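Local coordinates for glutathione-specific gamma-glutamylcyclotransferase (Saccharomyces cerevisiae S288c, PDB 5HWK), which catalyses the cleavage of glutathione into 5-oxo-L-proline and the dipeptide Cys-Gly, and does not act on other gamma-glutamyl peptides, at residues A[101-104]-A[105-108]; A[173-176]-A[177-180]. All coordinates share one frame; numbering follows the deposited sequence.

Both contacts are local, each made within eight consecutive residues, and both lie within the ChaC-like family region. Contact 1 (101-108) lies in the connection between strands 91-99 and 119-129. Contact 2 (173-180) starts helix 176-185, after strand 154-163. They fall on opposite sides of the chain's centre. Their centres are about 36 Å apart and their nearest atoms about 25 Å, so they do not touch. Contact 1 is the one near the pocket. The side chain of Val-107 is about 4 Å from that of Val-10, a probable substrate-binding residue, and about 10 Å from the bound benzoic acid. Contact 2 lies away from these sites.

Contact 1 of 2, residues A[101-104]-A[105-108]; sequences PEHA and QEVR
His-103 and Glu-106 are joined by a His-carboxylate hydrogen bond across a four-residue type I turn, 103-106. The turn belongs to the connection from strand 91-99 to strand 119-129. ND1 of His-103 donates to OE2 of Glu-106 at 2.9 Å, and the bond is nearly straight at 169°. The carboxylate sits at the edge of the imidazole, with OE2 close to the ring plane. The ring nitrogen, however, reaches OE2 from above the carboxylate plane, and the two planes stand 78° apart.

The two side chains run side by side and point the same way. Both have CG anti to their own carbonyl carbon (chi1 -73° for Glu-106). The Glu-106 chain is extended beyond CG, which carries its carboxylate to the ND1 edge of the ring.

The backbone fixes this spacing. Glu-106 N donates to His-103 O at 2.9 Å, so the same two residues are tied by main chain and by side chain. The next bond runs from Val-107 N to Ala-104 O at 3.1 Å.

Further out, the His-103 ring stacks with that of His-23, whose side chain also touches Glu-106. Ala-104 and Val-107 pack on Ile-8 of strand 8-12. Val-107 also reaches Val-10, a probable substrate-binding residue, and its carbonyl O is hydrogen-bonded to Tyr-161 OH, a residue of the benzoate pocket. Within the connection, CG2 of Val-107 lies 3.2 Å from Ala-104 O.

Contact 2 of 2, residues A[173-176]-A[177-180]; sequences PETV and DETA
Thr-175 and Glu-178 exchange two hydrogen bonds between side chain and main chain. Glu-178 N donates to Thr-175 OG1 at 3.1 Å and 171°. In return, Thr-175 N donates to Glu-178 OE1 at 3.0 Å, reaching it from above the carboxylate plane. The Thr-175 hydroxyl lies between its own backbone N and carbonyl carbon (chi1 69°), which turns it to the amide of the first helical turn.

The next bonds are purely main chain. Thr-179 N donates to Thr-175 O at 2.9 Å, and Ala-180 N to Val-176 O at 2.8 Å. The reciprocal Thr-175 and Glu-178 bonds make a capping box, with Thr-175 as N-cap. The two main-chain bonds are the first i to i+4 bonds of helix 176-185.

A further side-chain bond links Glu-174, just before the N-cap, to Thr-179 in the first helical turn. Thr-179 OG1 donates to Glu-174 OE1 at 2.7 Å, on the anti side of the carboxylate. The same oxygen is in a salt bridge with Arg-55, so two partners hold it. A water donates to Thr-179 OG1 and, at a longer 3.3 Å, to Glu-174 O.

Carbon atoms also meet: Glu-174 CG lies 3.5 Å from Glu-178 CB. Outward, Val-176 and Ala-180 pack on helix 219-232. Asp-177 OD1 is hydrogen-bonded to Tyr-231 OH of that helix, while Thr-179 lies against Phe-39 of strand 35-40.

Contact 1 of 2, residues A[101-104]-A[105-108]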
loop_
_atom_site.group_PDB
_atom_site.type_symbol
_atom_site.label_atom_id
_atom_site.label_comp_id
_atom_site.label_asym_id
_atom_site.label_seq_id
_atom_site.Cartn_x
_atom_site.Cartn_y
_atom_site.Cartn_z
ATOM N N PRO A 101 20.723 -10.766 0.003
ATOM C CA PRO A 101 21.782 -9.845 -0.441
ATOM C C PRO A 101 22.155 -9.986 -1.905
ATOM O O PRO A 101 22.433 -8.979 -2.570
ATOM C CB PRO A 101 22.980 -10.232 0.451
ATOM C CG PRO A 101 22.397 -10.899 1.636
ATOM C CD PRO A 101 21.083 -11.519 1.219
ATOM N N GLU A 102 22.189 -11.217 -2.421
ATOM C CA GLU A 102 22.571 -11.434 -3.812
ATOM C C GLU A 102 21.670 -10.693 -4.774
ATOM O O GLU A 102 22.089 -10.409 -5.900
ATOM C CB GLU A 102 22.503 -12.923 -4.166
ATOM C CG GLU A 102 23.100 -13.841 -3.141
ATOM C CD GLU A 102 22.115 -14.198 -2.045
ATOM O OE1 GLU A 102 21.245 -15.069 -2.283
ATOM O OE2 GLU A 102 22.201 -13.593 -0.951
ATOM N N HIS A 103 20.448 -10.375 -4.359
ATOM C CA HIS A 103 19.495 -9.731 -5.244
ATOM C C HIS A 103 19.013 -8.378 -4.746
ATOM O O HIS A 103 18.218 -7.740 -5.439
ATOM C CB HIS A 103 18.303 -10.657 -5.516
ATOM C CG HIS A 103 18.670 -11.918 -6.237
ATOM N ND1 HIS A 103 18.756 -11.989 -7.611
ATOM C CD2 HIS A 103 18.958 -13.160 -5.779
ATOM C CE1 HIS A 103 19.098 -13.214 -7.966
ATOM N NE2 HIS A 103 19.226 -13.946 -6.874
ATOM N N ALA A 104 19.513 -7.890 -3.605
ATOM C CA ALA A 104 18.963 -6.670 -3.021
ATOM C C ALA A 104 19.075 -5.472 -3.966
ATOM O O ALA A 104 18.234 -4.567 -3.939
ATOM C CB ALA A 104 19.671 -6.357 -1.705
ATOM N N GLN A 105 20.088 -5.444 -4.819
ATOM C CA GLN A 105 20.210 -4.243 -5.626
ATOM C C GLN A 105 19.132 -4.153 -6.689
ATOM O O GLN A 105 18.931 -3.076 -7.249
ATOM C CB GLN A 105 21.603 -4.093 -6.220
ATOM C CG GLN A 105 21.918 -5.002 -7.354
ATOM C CD GLN A 105 23.391 -4.898 -7.735
ATOM O OE1 GLN A 105 24.230 -5.670 -7.254
ATOM N NE2 GLN A 105 23.712 -3.933 -8.593
ATOM N N GLU A 106 18.401 -5.234 -6.938
ATOM C CA GLU A 106 17.315 -5.183 -7.908
ATOM C C GLU A 106 16.117 -4.387 -7.402
ATOM O O GLU A 106 15.238 -4.029 -8.199
ATOM C CB GLU A 106 16.855 -6.602 -8.199
ATOM C CG GLU A 106 17.846 -7.370 -9.033
ATOM C CD GLU A 106 17.556 -8.848 -9.054
ATOM O OE1 GLU A 106 16.378 -9.216 -8.864
ATOM O OE2 GLU A 106 18.509 -9.642 -9.248
ATOM N N VAL A 107 16.047 -4.137 -6.096
ATOM C CA VAL A 107 14.917 -3.424 -5.529
ATOM C C VAL A 107 14.755 -2.063 -6.197
ATOM O O VAL A 107 13.630 -1.598 -6.451
ATOM C CB VAL A 107 15.092 -3.345 -4.001
ATOM C CG1 VAL A 107 14.023 -2.510 -3.371
ATOM C CG2 VAL A 107 15.036 -4.748 -3.429
ATOM N N ARG A 108 15.871 -1.427 -6.552
ATOM C CA ARG A 108 15.830 -0.109 -7.157
ATOM C C ARG A 108 15.237 -0.131 -8.554
ATOM O O ARG A 108 15.008 0.947 -9.116
ATOM C CB ARG A 108 17.240 0.502 -7.138
ATOM C CG ARG A 108 17.468 1.359 -5.909
ATOM C CD ARG A 108 18.818 2.093 -5.834
ATOM N NE ARG A 108 18.781 3.096 -4.775
ATOM C CZ ARG A 108 18.837 2.805 -3.480
ATOM N NH1 ARG A 108 18.938 1.540 -3.095
ATOM N NH2 ARG A 108 18.794 3.773 -2.566
#

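Contact 2 of 2, residues A[173-176]-A[177-180]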
loop_
_atom_site.group_PDB
_atom_site.type_symbol
_atom_site.label_atom_id
_atom_site.label_comp_id
_atom_site.label_asym_id
_atom_site.label_seq_id
_atom_site.Cartn_x
_atom_site.Cartn_y
_atom_site.Cartn_z
ATOM N N PRO A 173 -6.278 15.021 -1.836
ATOM C CA PRO A 173 -7.321 14.102 -1.398
ATOM C C PRO A 173 -8.419 14.056 -2.460
ATOM O O PRO A 173 -8.634 15.004 -3.223
ATOM C CB PRO A 173 -7.832 14.748 -0.114
ATOM C CG PRO A 173 -7.657 16.207 -0.360
ATOM C CD PRO A 173 -6.407 16.350 -1.194
ATOM N N GLU A 174 -9.071 12.928 -2.542
ATOM C CA GLU A 174 -10.179 12.748 -3.443
ATOM C C GLU A 174 -11.199 11.897 -2.715
ATOM O O GLU A 174 -10.812 10.993 -1.969
ATOM C CB GLU A 174 -9.627 12.002 -4.652
ATOM C CG GLU A 174 -10.381 12.174 -5.912
ATOM C CD GLU A 174 -9.657 11.661 -7.155
ATOM O OE1 GLU A 174 -9.381 10.459 -7.199
ATOM O OE2 GLU A 174 -9.407 12.444 -8.086
ATOM N N THR A 175 -12.489 12.189 -2.900
ATOM C CA THR A 175 -13.523 11.360 -2.294
ATOM C C THR A 175 -13.646 10.032 -3.043
ATOM O O THR A 175 -13.211 9.883 -4.196
ATOM C CB THR A 175 -14.885 12.045 -2.353
ATOM O OG1 THR A 175 -15.291 12.086 -3.719
ATOM C CG2 THR A 175 -14.830 13.479 -1.784
ATOM N N VAL A 176 -14.226 9.036 -2.368
ATOM C CA VAL A 176 -14.459 7.747 -3.025
ATOM C C VAL A 176 -15.284 7.922 -4.298
ATOM O O VAL A 176 -14.997 7.291 -5.332
ATOM C CB VAL A 176 -15.118 6.774 -2.039
ATOM C CG1 VAL A 176 -15.867 5.696 -2.753
ATOM C CG2 VAL A 176 -14.046 6.170 -1.152
ATOM N N ASP A 177 -16.283 8.817 -4.280
ATOM C CA ASP A 177 -17.092 9.018 -5.484
ATOM C C ASP A 177 -16.228 9.525 -6.644
ATOM O O ASP A 177 -16.328 9.032 -7.779
ATOM C CB ASP A 177 -18.229 9.995 -5.204
ATOM C CG ASP A 177 -19.211 10.063 -6.333
ATOM O OD1 ASP A 177 -19.834 9.014 -6.610
ATOM O OD2 ASP A 177 -19.364 11.150 -6.940
ATOM N N GLU A 178 -15.409 10.556 -6.386
ATOM C CA GLU A 178 -14.503 11.085 -7.409
ATOM C C GLU A 178 -13.552 10.021 -7.938
ATOM O O GLU A 178 -13.385 9.882 -9.164
ATOM C CB GLU A 178 -13.725 12.304 -6.869
ATOM C CG GLU A 178 -14.563 13.583 -6.635
ATOM C CD GLU A 178 -13.981 14.616 -5.600
ATOM O OE1 GLU A 178 -12.975 14.368 -4.849
ATOM O OE2 GLU A 178 -14.580 15.719 -5.534
ATOM N N THR A 179 -12.893 9.275 -7.028
ATOM C CA THR A 179 -11.946 8.265 -7.474
ATOM C C THR A 179 -12.662 7.171 -8.253
ATOM O O THR A 179 -12.173 6.709 -9.293
ATOM C CB THR A 179 -11.232 7.668 -6.269
ATOM O OG1 THR A 179 -10.616 8.746 -5.531
ATOM C CG2 THR A 179 -10.151 6.680 -6.662
ATOM N N ALA A 180 -13.822 6.750 -7.764
ATOM C CA ALA A 180 -14.561 5.673 -8.419
ATOM C C ALA A 180 -14.985 6.034 -9.836
ATOM O O ALA A 180 -14.959 5.170 -10.738
ATOM C CB ALA A 180 -15.764 5.282 -7.579
HETATM O O HOH W 1 -10.395 7.881 -2.961
#